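Local coordinates for putative uncharacterized protein (Archaeoglobus fulgidus, PDB 3VU0), which is an oligosaccharyltransferase of the AglB family, represented here by its C-terminal globular domain, at residues D126-N129 with K130-L133. Sequence-based numbering, arbitrary orientation.
Sequences DFFN and KTML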
loop_
_atom_site.group_PDB
_atom_site.type_symbol
_atom_site.label_atom_id
_atom_site.label_comp_id
_atom_site.label_asym_id
_atom_site.label_seq_id
_atom_site.Cartn_x
_atom_site.Cartn_y
_atom_site.Cartn_z
ATOM N N ASP A 126 -17.478 -0.433 -5.201
ATOM C CA ASP A 126 -17.783 0.942 -4.819
ATOM C C ASP A 126 -16.969 1.351 -3.590
ATOM O O ASP A 126 -16.480 2.473 -3.519
ATOM C CB ASP A 126 -19.284 1.114 -4.539
ATOM C CG ASP A 126 -20.133 0.974 -5.797
ATOM O OD1 ASP A 126 -19.584 1.088 -6.917
ATOM O OD2 ASP A 126 -21.357 0.762 -5.663
ATOM N N PHE A 127 -16.825 0.443 -2.631
ATOM C CA PHE A 127 -16.036 0.722 -1.428
ATOM C C PHE A 127 -14.572 0.965 -1.829
ATOM O O PHE A 127 -13.958 1.957 -1.423
ATOM C CB PHE A 127 -16.111 -0.455 -0.450
ATOM C CG PHE A 127 -15.207 -0.308 0.744
ATOM C CD1 PHE A 127 -15.421 0.700 1.674
ATOM C CD2 PHE A 127 -14.115 -1.151 0.914
ATOM C CE1 PHE A 127 -14.553 0.867 2.763
ATOM C CE2 PHE A 127 -13.246 -0.993 1.993
ATOM C CZ PHE A 127 -13.466 0.019 2.919
ATOM N N PHE A 128 -14.019 0.062 -2.632
ATOM C CA PHE A 128 -12.634 0.202 -3.084
ATOM C C PHE A 128 -12.376 1.557 -3.742
ATOM O O PHE A 128 -11.352 2.199 -3.493
ATOM C CB PHE A 128 -12.275 -0.903 -4.083
ATOM C CG PHE A 128 -10.964 -0.676 -4.783
ATOM C CD1 PHE A 128 -9.758 -0.791 -4.091
ATOM C CD2 PHE A 128 -10.936 -0.289 -6.120
ATOM C CE1 PHE A 128 -8.545 -0.516 -4.720
ATOM C CE2 PHE A 128 -9.725 -0.010 -6.763
ATOM C CZ PHE A 128 -8.531 -0.123 -6.061
ATOM N N ASN A 129 -13.308 1.995 -4.577
ATOM C CA ASN A 129 -13.134 3.251 -5.280
ATOM C C ASN A 129 -13.073 4.499 -4.402
ATOM O O ASN A 129 -12.744 5.573 -4.891
ATOM C CB ASN A 129 -14.213 3.404 -6.361
ATOM C CG ASN A 129 -14.018 2.423 -7.515
ATOM O OD1 ASN A 129 -12.900 1.973 -7.777
ATOM N ND2 ASN A 129 -15.101 2.102 -8.216
ATOM N N LYS A 130 -13.361 4.355 -3.110
ATOM C CA LYS A 130 -13.315 5.489 -2.183
ATOM C C LYS A 130 -12.091 5.414 -1.263
ATOM O O LYS A 130 -11.856 6.317 -0.458
ATOM C CB LYS A 130 -14.565 5.508 -1.295
ATOM C CG LYS A 130 -15.893 5.590 -2.024
ATOM C CD LYS A 130 -17.041 5.355 -1.045
ATOM C CE LYS A 130 -18.385 5.352 -1.749
ATOM N NZ LYS A 130 -19.476 4.963 -0.810
ATOM N N THR A 131 -11.311 4.345 -1.384
ATOM C CA THR A 131 -10.161 4.160 -0.506
ATOM C C THR A 131 -8.849 4.815 -0.924
ATOM O O THR A 131 -8.665 5.231 -2.068
ATOM C CB THR A 131 -9.860 2.665 -0.290
ATOM O OG1 THR A 131 -9.305 2.116 -1.492
ATOM C CG2 THR A 131 -11.132 1.905 0.077
HETATM N N MSE A 132 -7.935 4.886 0.040
HETATM C CA MSE A 132 -6.609 5.444 -0.174
HETATM C C MSE A 132 -5.870 4.629 -1.232
HETATM O O MSE A 132 -5.144 5.182 -2.052
HETATM C CB MSE A 132 -5.812 5.416 1.134
HETATM C CG MSE A 132 -6.226 6.479 2.135
HETATM SE SE MSE A 132 -5.893 8.242 1.425
HETATM C CE MSE A 132 -3.982 8.097 1.170
ATOM N N LEU A 133 -6.048 3.312 -1.193
ATOM C CA LEU A 133 -5.396 2.428 -2.155
ATOM C C LEU A 133 -5.777 2.827 -3.573
ATOM O O LEU A 133 -4.939 2.849 -4.469
ATOM C CB LEU A 133 -5.796 0.975 -1.897
ATOM C CG LEU A 133 -5.209 -0.061 -2.861
ATOM C CD1 LEU A 133 -3.696 0.085 -2.939
ATOM C CD2 LEU A 133 -5.589 -1.462 -2.392
#
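Thr131 grips the carbonyl oxygen of Phe128 twice, with its backbone and with its side chain. Its hydroxyl donates from OG1 to Phe128 O at 2.9 Å, lying in the carbonyl plane on a lone pair. Thr131 N reaches the same oxygen at 3.0 Å, but from well above that plane. The hydroxyl can fold back this way because chi1 of 72° sets OG1 between the backbone N and the carbonyl carbon of Thr131. One residue earlier, Lys130 N bonds to Phe127 O at 3.0 Å with a fairly straight N-H...O angle of 159°. The Thr131 N to Phe128 O bond closes a type I beta turn from Phe128 to Thr131; the Lys130 N to Phe127 O bond is the i to i+3 bond just before it.

The same threonine also makes apolar contact. Its methyl CG2 sits over one face of the Phe127 ring, displaced toward the rim, in a CH-pi contact 4.2 Å from the ring centroid. Phe128 is met differently: Leu133 comes to the ring's edge, its CG 3.8 Å from Phe128 CE1 and CD2 close beside it in the ring plane. Phe105 of helix 105-112 packs edge-to-face on the Phe128 ring and touches both Thr131 and Leu133, and all three of Phe128, Thr131 and Leu133 are buried. On the exposed side the extended Lys130 chain runs back along the helix end, its CG 3.5 Å from Asp126 O; the carboxylate of Asp126 instead pairs with Lys122.

Thr131 is the N-cap of helix 132-138, and OG1 also accepts a weak hydrogen bond from Tyr134 N. The hydroxyl thus bonds to the carbonyl of Phe128 and, weakly, caps the first turn of helix 132-138: a beta turn with a threonine N-cap joining two successive helices, 121-128 and 132-138, in this mixed alpha/beta C-terminal globular domain of AglB.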